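Local structure of filamentous hemagglutinin (Bordetella pertussis, 1RWR) at residues A[138-142]-A[203-207]; A[103-107]-A[126-130]; A[161-167]-A[185-190]. The protein is an adhesin whose secretion domain, a right-handed parallel beta-helix, probably directs the protein to its outer-membrane partner in the two-partner secretion pathway. One frame throughout, in Å; residues are numbered along the deposited sequence.

Contact 1: residues A[138-142]-A[203-207]; sequences LDVQQ and IAAGA
The extended end of strand 135-140 runs through L138 and D139 (phi/psi -120/115 and -100/103), and psi falls to -15 at Q141, where the chain turns. Facing it, 203-207 forms no regular strand: I203, A204 and A205 are extended (-128/162, -73/143, -131/164), G206 bends at -76/-21, and A207 is extended again. The contact lies where a four-stranded antiparallel sheet, an addition to the flank of the parallel beta-helix of this TPS domain, gives way to loop; I203 directly follows strand 199-202 of that sheet. The backbones draw together from D139 and I203, whose CA atoms are 7.9 Å apart, to Q141 and A205, at 5.3 Å, then diverge. Only about 225 Å² is buried, at the protein surface. I203 (chi1 p, chi2 t) points toward 138-142 and sets its CD1 3.8 Å from V140 O, 3.9 Å from D139 OD1 and 4.1 Å from Q141 CG. The D139 carboxylate has its polar partner in R192, with which it forms a salt bridge. Q141 (chi1 m, chi2 t) points toward 203-207 and passes A205, the two CB atoms 4.2 Å apart, and Q141 NE2 donates to A204 O at 3.0 Å, the one direct hydrogen bond between the segments. The Q141 carbonyl also accepts from R165, at a corner of the beta-helix. A water completes the seam, donating to Q141 O at 2.6 Å and accepting a weak, 3.3 Å bond from A207 N.

Contact 2: residues A[103-107]-A[126-130]; sequences IANPN and TGRPS
Two segments that leave neighbouring strands of the parallel beta-helix, 99-104 and 119-125, cross closely here, P106 CA and T126 CA being 3.9 Å apart. N105 is extended (-146/102), P106 (C-gamma exo), the most covered residue, turns at -58/-20, and T126 bends at -100/11 before the chain enters strand 128-132. That strand starts the antiparallel extra-helical sheet, so the chain departs from the helix coil here, with P129 packing on L77 and L138. N105 points away from 126-130; with chi1 t, its OD1 accepts from N107 N at 2.9 Å, an Asx turn. R128 (t, p, p) folds back so that P106 CG lies over one guanidinium face, 3.7 Å from R128 CZ, and R128 NH1 salt-bridges E79. T126 (chi1 p) hydrogen-bonds through OG1 to Q142 O. A104 CB packs 4.1 Å from P129 CG and 3.5 Å from G127 O, buried without a polar partner. CA-H...O contacts join the backbones: T126 CA to N105 O at 3.3 Å and P106 CA to T126 O at 3.1 Å.

Contact 3: residues A[161-167]-A[185-190]; sequences DVVARLV and AVVAGA
R165, A185 and V187 bury the largest areas where strands 161-164 and 185-188 run side by side, parallel within 4° and 4.7 Å apart. D161 pairs with A185 and V163 with V187 on one face, where Y193 packs on both valines; V162 with V186 and A164 with A188 lie on the other, turned to the helix interior, where V167, past the corner, sets CG1 3.8 Å from V186 CG1. V187 N donates to V162 O at 2.8 Å, V187 O accepts from A164 N at 3.0 Å, and V187 CB lies 4.3 Å from V163 CG1. A185 O takes V162 N at 2.9 Å, and A185 CB lies 3.2 Å from D161 OD1, an oxygen salt-bridged to R198; Y193 hydrogen-bonds D161 OD2. R165 makes that corner (-70/-46). G189 N donates to A164 O and, weakly, to R165 O, both at 3.1 Å; at 113/179 a CB on G189 would jam against the preceding carbonyl. The R165 side chain (t, p, t) lays one guanidinium face on A190 CB, hydrogen-bonds A207 O through NH1 and salt-bridges D236 through NE. Such in-register stacking of successive coils, small and branched residues inward, is typical of a parallel beta-helix, here the right-handed one of the TPS domain.

How the contacts relate
The centres of the three contacts lie about 11 Å from one another. Along the chain contact 2 comes first; contact 1 then spans 138 to 207, with both segments of contact 3 between its own. Strands 99-104, 119-125, 159-164 and 183-188 are consecutive in one parallel sheet of the beta-helix: contact 2 sits at the exits of the first two, contact 3 joins the last two. Contacts 1 and 2 also share the antiparallel sheet, where D139 N meets R128 O at 3.0 Å. T126 N meets V163 O at 3.0 Å, and R165 NH1 reaches A207 O at 2.7 Å. V140 CG1 packs 3.4 Å from R165 N, where the extra-helical sheet is packed on the flank of the beta-helix.

Contact 1: residues A[138-142]-A[203-207]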
ATOM      1  N   LEU A 138      -1.309   1.592  12.509  1.00 15.04           N
ATOM      2  CA  LEU A 138      -2.325   0.888  11.748  1.00 14.25           C
ATOM      3  C   LEU A 138      -2.531  -0.450  12.403  1.00 14.98           C
ATOM      4  O   LEU A 138      -1.624  -1.278  12.386  1.00 16.13           O
ATOM      5  CB  LEU A 138      -1.832   0.680  10.308  1.00 14.47           C
ATOM      6  CG  LEU A 138      -1.581   1.986   9.547  1.00 15.37           C
ATOM      7  CD1 LEU A 138      -0.874   1.740   8.243  1.00 16.76           C
ATOM      8  CD2 LEU A 138      -2.884   2.776   9.338  1.00 16.18           C
ATOM      9  N   ASP A 139      -3.704  -0.694  12.959  1.00 15.30           N
ATOM     10  CA  ASP A 139      -3.952  -1.950  13.660  1.00 14.44           C
ATOM     11  C   ASP A 139      -4.719  -2.867  12.737  1.00 14.48           C
ATOM     12  O   ASP A 139      -5.920  -2.729  12.538  1.00 13.30           O
ATOM     13  CB  ASP A 139      -4.736  -1.722  14.935  1.00 15.27           C
ATOM     14  CG  ASP A 139      -3.895  -1.101  15.985  1.00 16.78           C
ATOM     15  OD1 ASP A 139      -2.702  -1.471  16.069  1.00 17.14           O
ATOM     16  OD2 ASP A 139      -4.362  -0.221  16.730  1.00 17.44           O
ATOM     17  N   VAL A 140      -3.977  -3.801  12.192  1.00 14.31           N
ATOM     18  CA  VAL A 140      -4.538  -4.784  11.280  1.00 14.53           C
ATOM     19  C   VAL A 140      -5.074  -5.982  12.040  1.00 15.11           C
ATOM     20  O   VAL A 140      -4.307  -6.737  12.640  1.00 14.45           O
ATOM     21  CB  VAL A 140      -3.466  -5.273  10.261  1.00 14.80           C
ATOM     22  CG1 VAL A 140      -4.119  -6.243   9.319  1.00 14.54           C
ATOM     23  CG2 VAL A 140      -2.872  -4.089   9.513  1.00 15.89           C
ATOM     24  N   GLN A 141      -6.381  -6.175  11.977  1.00 14.94           N
ATOM     25  CA  GLN A 141      -7.018  -7.357  12.539  1.00 17.04           C
ATOM     26  C   GLN A 141      -7.854  -8.122  11.529  1.00 15.82           C
ATOM     27  O   GLN A 141      -8.220  -9.256  11.791  1.00 15.38           O
ATOM     28  CB  GLN A 141      -7.867  -6.976  13.735  1.00 18.48           C
ATOM     29  CG  GLN A 141      -6.980  -6.430  14.855  1.00 23.72           C
ATOM     30  CD  GLN A 141      -7.775  -6.000  16.011  1.00 27.82           C
ATOM     31  OE1 GLN A 141      -8.436  -4.967  15.954  1.00 29.82           O
ATOM     32  NE2 GLN A 141      -7.776  -6.802  17.052  1.00 31.38           N
ATOM     33  N   GLN A 142      -8.163  -7.510  10.397  1.00 15.41           N
ATOM     34  CA  GLN A 142      -8.965  -8.158   9.371  1.00 14.26           C
ATOM     35  C   GLN A 142      -8.708  -7.528   8.030  1.00 13.72           C
ATOM     36  O   GLN A 142      -8.069  -6.500   7.964  1.00 13.70           O
ATOM     37  CB  GLN A 142     -10.448  -8.048   9.685  1.00 15.66           C
ATOM     38  CG  GLN A 142     -10.982  -6.617   9.718  1.00 16.95           C
ATOM     39  CD  GLN A 142     -12.427  -6.562  10.143  1.00 23.45           C
ATOM     40  OE1 GLN A 142     -12.739  -6.171  11.257  1.00 28.95           O
ATOM     41  NE2 GLN A 142     -13.301  -7.002   9.282  1.00 24.51           N
ATOM     42  N   ILE A 203      -0.012  -8.289  16.916  1.00 18.43           N
ATOM     43  CA  ILE A 203      -1.045  -7.958  17.898  1.00 17.65           C
ATOM     44  C   ILE A 203      -2.093  -9.089  17.939  1.00 17.66           C
ATOM     45  O   ILE A 203      -2.181  -9.941  17.041  1.00 17.02           O
ATOM     46  CB  ILE A 203      -1.706  -6.585  17.600  1.00 17.83           C
ATOM     47  CG1 ILE A 203      -2.458  -6.579  16.259  1.00 17.71           C
ATOM     48  CG2 ILE A 203      -0.688  -5.446  17.695  1.00 18.77           C
ATOM     49  CD1 ILE A 203      -3.222  -5.311  16.003  1.00 17.99           C
ATOM     50  N   ALA A 204      -2.868  -9.114  19.005  1.00 17.70           N
ATOM     51  CA  ALA A 204      -3.984 -10.045  19.128  1.00 18.05           C
ATOM     52  C   ALA A 204      -5.171  -9.655  18.234  1.00 18.30           C
ATOM     53  O   ALA A 204      -5.524  -8.502  18.074  1.00 20.05           O
ATOM     54  CB  ALA A 204      -4.428 -10.100  20.602  1.00 18.43           C
ATOM     55  N   ALA A 205      -5.831 -10.644  17.692  1.00 18.90           N
ATOM     56  CA  ALA A 205      -7.038 -10.394  16.932  1.00 19.65           C
ATOM     57  C   ALA A 205      -8.108 -11.327  17.399  1.00 19.12           C
ATOM     58  O   ALA A 205      -7.826 -12.375  17.990  1.00 19.62           O
ATOM     59  CB  ALA A 205      -6.776 -10.612  15.468  1.00 19.53           C
ATOM     60  N   GLY A 206      -9.325 -10.986  17.020  1.00 20.59           N
ATOM     61  CA  GLY A 206     -10.507 -11.719  17.423  1.00 22.09           C
ATOM     62  C   GLY A 206     -10.709 -13.005  16.695  1.00 22.11           C
ATOM     63  O   GLY A 206     -11.422 -13.882  17.158  1.00 23.25           O
ATOM     64  N   ALA A 207     -10.090 -13.116  15.531  1.00 21.34           N
ATOM     65  CA  ALA A 207     -10.118 -14.333  14.767  1.00 20.86           C
ATOM     66  C   ALA A 207      -8.803 -14.508  14.034  1.00 20.45           C
ATOM     67  O   ALA A 207      -7.998 -13.586  13.939  1.00 17.65           O
ATOM     68  CB  ALA A 207     -11.255 -14.269  13.761  1.00 21.02           C
TER
HETATM   69  O   HOH W   1      -9.854 -10.545  13.418  1.00 22.78           O

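Contact 2: residues A[103-107]-A[126-130]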
ATOM      1  N   ILE A 103      -4.339   4.860   2.439  1.00 10.64           N
ATOM      2  CA  ILE A 103      -5.726   4.469   2.216  1.00 10.83           C
ATOM      3  C   ILE A 103      -6.015   3.264   3.115  1.00 11.32           C
ATOM      4  O   ILE A 103      -5.419   2.221   2.980  1.00 11.96           O
ATOM      5  CB  ILE A 103      -6.007   4.121   0.732  1.00 11.69           C
ATOM      6  CG1 ILE A 103      -5.507   5.196  -0.264  1.00 15.74           C
ATOM      7  CG2 ILE A 103      -7.537   3.856   0.546  1.00 13.40           C
ATOM      8  CD1 ILE A 103      -6.062   6.481  -0.071  1.00 18.73           C
ATOM      9  N   ALA A 104      -6.927   3.430   4.054  1.00 12.44           N
ATOM     10  CA  ALA A 104      -7.237   2.417   5.073  1.00 11.35           C
ATOM     11  C   ALA A 104      -8.692   2.011   5.020  1.00 11.60           C
ATOM     12  O   ALA A 104      -9.601   2.835   5.212  1.00 12.72           O
ATOM     13  CB  ALA A 104      -6.884   2.945   6.462  1.00 11.50           C
ATOM     14  N   ASN A 105      -8.941   0.727   4.790  1.00 11.93           N
ATOM     15  CA  ASN A 105     -10.293   0.217   4.797  1.00 12.09           C
ATOM     16  C   ASN A 105     -10.267  -1.237   5.350  1.00 12.51           C
ATOM     17  O   ASN A 105      -9.881  -2.164   4.646  1.00 12.12           O
ATOM     18  CB  ASN A 105     -10.899   0.287   3.392  1.00 12.27           C
ATOM     19  CG  ASN A 105     -12.385  -0.108   3.395  1.00 13.62           C
ATOM     20  OD1 ASN A 105     -12.861  -0.733   4.367  1.00 14.06           O
ATOM     21  ND2 ASN A 105     -13.097   0.221   2.334  1.00 12.49           N
ATOM     22  N   PRO A 106     -10.637  -1.430   6.606  1.00 12.85           N
ATOM     23  CA  PRO A 106     -10.646  -2.772   7.190  1.00 13.83           C
ATOM     24  C   PRO A 106     -11.516  -3.790   6.461  1.00 13.93           C
ATOM     25  O   PRO A 106     -11.286  -4.972   6.624  1.00 14.13           O
ATOM     26  CB  PRO A 106     -11.114  -2.535   8.624  1.00 14.72           C
ATOM     27  CG  PRO A 106     -10.615  -1.170   8.911  1.00 14.49           C
ATOM     28  CD  PRO A 106     -10.880  -0.389   7.638  1.00 14.66           C
ATOM     29  N   ASN A 107     -12.455  -3.335   5.663  1.00 13.94           N
ATOM     30  CA  ASN A 107     -13.321  -4.240   4.906  1.00 13.82           C
ATOM     31  C   ASN A 107     -12.665  -4.860   3.699  1.00 14.56           C
ATOM     32  O   ASN A 107     -13.161  -5.846   3.151  1.00 16.54           O
ATOM     33  CB  ASN A 107     -14.565  -3.496   4.490  1.00 14.59           C
ATOM     34  CG  ASN A 107     -15.278  -2.891   5.678  1.00 15.47           C
ATOM     35  OD1 ASN A 107     -15.667  -3.623   6.626  1.00 15.91           O
ATOM     36  ND2 ASN A 107     -15.395  -1.581   5.691  1.00 16.31           N
ATOM     37  N   THR A 126      -5.640  -2.538   5.359  1.00 10.46           N
ATOM     38  CA  THR A 126      -6.916  -2.834   6.017  1.00 11.62           C
ATOM     39  C   THR A 126      -6.829  -2.612   7.518  1.00 12.24           C
ATOM     40  O   THR A 126      -7.757  -2.974   8.240  1.00 12.20           O
ATOM     41  CB  THR A 126      -7.386  -4.262   5.753  1.00 12.18           C
ATOM     42  OG1 THR A 126      -6.417  -5.196   6.285  1.00 12.26           O
ATOM     43  CG2 THR A 126      -7.465  -4.494   4.278  1.00 12.21           C
ATOM     44  N   GLY A 127      -5.755  -1.993   7.987  1.00 12.71           N
ATOM     45  CA  GLY A 127      -5.665  -1.587   9.390  1.00 12.21           C
ATOM     46  C   GLY A 127      -6.552  -0.420   9.770  1.00 13.47           C
ATOM     47  O   GLY A 127      -6.817   0.484   8.952  1.00 14.55           O
ATOM     48  N   ARG A 128      -7.037  -0.436  11.016  1.00 13.63           N
ATOM     49  CA  ARG A 128      -7.712   0.701  11.577  1.00 14.66           C
ATOM     50  C   ARG A 128      -6.665   1.702  12.093  1.00 14.98           C
ATOM     51  O   ARG A 128      -5.839   1.347  12.923  1.00 15.00           O
ATOM     52  CB  ARG A 128      -8.626   0.251  12.715  1.00 15.15           C
ATOM     53  CG  ARG A 128      -9.338   1.346  13.378  1.00 19.20           C
ATOM     54  CD  ARG A 128     -10.330   2.020  12.470  1.00 23.91           C
ATOM     55  NE  ARG A 128     -11.514   1.192  12.155  1.00 26.60           N
ATOM     56  CZ  ARG A 128     -12.254   1.340  11.074  1.00 25.21           C
ATOM     57  NH1 ARG A 128     -11.938   2.263  10.128  1.00 21.52           N
ATOM     58  NH2 ARG A 128     -13.309   0.559  10.915  1.00 25.53           N
ATOM     59  N   PRO A 129      -6.699   2.943  11.614  1.00 15.21           N
ATOM     60  CA  PRO A 129      -5.680   3.918  12.027  1.00 15.46           C
ATOM     61  C   PRO A 129      -5.906   4.462  13.413  1.00 16.51           C
ATOM     62  O   PRO A 129      -7.043   4.722  13.765  1.00 17.78           O
ATOM     63  CB  PRO A 129      -5.827   5.066  11.048  1.00 16.14           C
ATOM     64  CG  PRO A 129      -6.916   4.690  10.128  1.00 17.36           C
ATOM     65  CD  PRO A 129      -7.621   3.504  10.625  1.00 16.11           C
ATOM     66  N   SER A 130      -4.830   4.609  14.157  1.00 17.89           N
ATOM     67  CA  SER A 130      -4.804   5.441  15.361  1.00 19.48           C
ATOM     68  C   SER A 130      -3.840   6.575  15.082  1.00 18.25           C
ATOM     69  O   SER A 130      -2.657   6.322  14.846  1.00 18.05           O
ATOM     70  CB  SER A 130      -4.324   4.613  16.538  1.00 21.80           C
ATOM     71  OG  SER A 130      -5.393   3.807  16.986  1.00 28.46           O
TER

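Contact 3: residues A[161-167]-A[185-190]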
ATOM      1  N   ASP A 161       3.624   0.290   0.183  1.00 10.34           N
ATOM      2  CA  ASP A 161       3.404  -0.686   1.251  1.00 10.63           C
ATOM      3  C   ASP A 161       1.970  -1.141   1.191  1.00 11.26           C
ATOM      4  O   ASP A 161       1.026  -0.315   1.018  1.00 11.65           O
ATOM      5  CB  ASP A 161       3.611  -0.079   2.637  1.00 10.67           C
ATOM      6  CG  ASP A 161       5.051   0.102   3.015  1.00 12.88           C
ATOM      7  OD1 ASP A 161       5.977  -0.234   2.212  1.00 14.29           O
ATOM      8  OD2 ASP A 161       5.349   0.558   4.168  1.00 13.63           O
ATOM      9  N   VAL A 162       1.807  -2.448   1.328  1.00 10.89           N
ATOM     10  CA  VAL A 162       0.496  -3.099   1.409  1.00 11.01           C
ATOM     11  C   VAL A 162       0.475  -3.840   2.743  1.00 11.45           C
ATOM     12  O   VAL A 162       1.302  -4.732   2.977  1.00 11.88           O
ATOM     13  CB  VAL A 162       0.281  -4.103   0.297  1.00 11.40           C
ATOM     14  CG1 VAL A 162      -1.050  -4.807   0.486  1.00 12.67           C
ATOM     15  CG2 VAL A 162       0.308  -3.452  -1.062  1.00 11.74           C
ATOM     16  N   VAL A 163      -0.436  -3.433   3.633  1.00 10.48           N
ATOM     17  CA  VAL A 163      -0.448  -3.896   5.024  1.00 11.68           C
ATOM     18  C   VAL A 163      -1.860  -4.370   5.384  1.00 10.93           C
ATOM     19  O   VAL A 163      -2.783  -3.575   5.488  1.00 11.22           O
ATOM     20  CB  VAL A 163       0.018  -2.745   5.960  1.00 11.49           C
ATOM     21  CG1 VAL A 163       0.146  -3.252   7.395  1.00 14.11           C
ATOM     22  CG2 VAL A 163       1.353  -2.177   5.468  1.00 10.11           C
ATOM     23  N   ALA A 164      -2.060  -5.672   5.491  1.00 11.85           N
ATOM     24  CA  ALA A 164      -3.422  -6.232   5.552  1.00 11.74           C
ATOM     25  C   ALA A 164      -3.387  -7.560   6.263  1.00 11.27           C
ATOM     26  O   ALA A 164      -2.298  -8.100   6.544  1.00 10.43           O
ATOM     27  CB  ALA A 164      -4.001  -6.400   4.153  1.00 12.56           C
ATOM     28  N   ARG A 165      -4.560  -8.116   6.573  1.00 10.98           N
ATOM     29  CA  ARG A 165      -4.560  -9.404   7.231  1.00 11.72           C
ATOM     30  C   ARG A 165      -4.105 -10.469   6.253  1.00 11.62           C
ATOM     31  O   ARG A 165      -3.305 -11.317   6.602  1.00 11.12           O
ATOM     32  CB  ARG A 165      -5.917  -9.731   7.845  1.00 12.16           C
ATOM     33  CG  ARG A 165      -5.894 -10.923   8.825  1.00 13.44           C
ATOM     34  CD  ARG A 165      -5.151 -10.570  10.137  1.00 14.25           C
ATOM     35  NE  ARG A 165      -4.817 -11.712  10.983  1.00 14.62           N
ATOM     36  CZ  ARG A 165      -5.618 -12.250  11.945  1.00 15.60           C
ATOM     37  NH1 ARG A 165      -6.868 -11.867  12.115  1.00 14.99           N
ATOM     38  NH2 ARG A 165      -5.164 -13.248  12.686  1.00 15.68           N
ATOM     39  N   LEU A 166      -4.660 -10.408   5.058  1.00 11.48           N
ATOM     40  CA  LEU A 166      -4.272 -11.261   3.935  1.00 11.40           C
ATOM     41  C   LEU A 166      -3.982 -10.415   2.706  1.00 12.03           C
ATOM     42  O   LEU A 166      -4.575  -9.358   2.498  1.00 11.32           O
ATOM     43  CB  LEU A 166      -5.408 -12.221   3.574  1.00 13.04           C
ATOM     44  CG  LEU A 166      -5.905 -13.183   4.663  1.00 14.15           C
ATOM     45  CD1 LEU A 166      -7.129 -13.944   4.127  1.00 15.87           C
ATOM     46  CD2 LEU A 166      -4.826 -14.164   5.161  1.00 13.90           C
ATOM     47  N   VAL A 167      -3.122 -10.920   1.840  1.00 11.81           N
ATOM     48  CA  VAL A 167      -2.783 -10.199   0.615  1.00 11.54           C
ATOM     49  C   VAL A 167      -2.748 -11.181  -0.550  1.00 11.96           C
ATOM     50  O   VAL A 167      -2.146 -12.244  -0.442  1.00 11.91           O
ATOM     51  CB  VAL A 167      -1.459  -9.427   0.716  1.00 11.20           C
ATOM     52  CG1 VAL A 167      -1.185  -8.653  -0.587  1.00 11.40           C
ATOM     53  CG2 VAL A 167      -1.455  -8.509   1.886  1.00 12.08           C
ATOM     54  N   ALA A 185       6.892  -3.155   0.168  1.00 11.61           N
ATOM     55  CA  ALA A 185       6.711  -3.996   1.352  1.00 11.74           C
ATOM     56  C   ALA A 185       5.298  -4.503   1.375  1.00 11.17           C
ATOM     57  O   ALA A 185       4.359  -3.731   1.153  1.00 11.63           O
ATOM     58  CB  ALA A 185       7.023  -3.229   2.610  1.00 12.69           C
ATOM     59  N   VAL A 186       5.155  -5.806   1.594  1.00 10.37           N
ATOM     60  CA  VAL A 186       3.858  -6.439   1.770  1.00 11.06           C
ATOM     61  C   VAL A 186       3.920  -7.079   3.168  1.00 11.57           C
ATOM     62  O   VAL A 186       4.820  -7.896   3.457  1.00 11.30           O
ATOM     63  CB  VAL A 186       3.579  -7.502   0.707  1.00 11.26           C
ATOM     64  CG1 VAL A 186       2.231  -8.184   0.978  1.00 12.63           C
ATOM     65  CG2 VAL A 186       3.602  -6.928  -0.673  1.00 13.12           C
ATOM     66  N   VAL A 187       3.024  -6.650   4.052  1.00 12.36           N
ATOM     67  CA  VAL A 187       3.054  -7.041   5.470  1.00 12.29           C
ATOM     68  C   VAL A 187       1.687  -7.613   5.799  1.00 12.05           C
ATOM     69  O   VAL A 187       0.663  -6.875   5.794  1.00 12.87           O
ATOM     70  CB  VAL A 187       3.367  -5.842   6.351  1.00 12.98           C
ATOM     71  CG1 VAL A 187       3.262  -6.195   7.848  1.00 15.50           C
ATOM     72  CG2 VAL A 187       4.747  -5.262   5.995  1.00 15.07           C
ATOM     73  N   ALA A 188       1.645  -8.926   6.028  1.00 12.01           N
ATOM     74  CA  ALA A 188       0.407  -9.627   6.312  1.00 11.83           C
ATOM     75  C   ALA A 188       0.356 -10.122   7.732  1.00 11.97           C
ATOM     76  O   ALA A 188       1.409 -10.346   8.358  1.00 13.96           O
ATOM     77  CB  ALA A 188       0.216 -10.786   5.343  1.00 13.20           C
ATOM     78  N   GLY A 189      -0.849 -10.269   8.247  1.00 12.58           N
ATOM     79  CA  GLY A 189      -1.071 -10.799   9.592  1.00 12.88           C
ATOM     80  C   GLY A 189      -1.643  -9.750  10.531  1.00 13.44           C
ATOM     81  O   GLY A 189      -1.896  -8.613  10.144  1.00 12.75           O
ATOM     82  N   ALA A 190      -1.892 -10.182  11.759  1.00 14.09           N
ATOM     83  CA  ALA A 190      -2.404  -9.310  12.794  1.00 13.90           C
ATOM     84  C   ALA A 190      -1.232  -8.564  13.373  1.00 14.43           C
ATOM     85  O   ALA A 190      -0.400  -9.128  14.090  1.00 15.00           O
ATOM     86  CB  ALA A 190      -3.159 -10.107  13.851  1.00 13.92           C
TER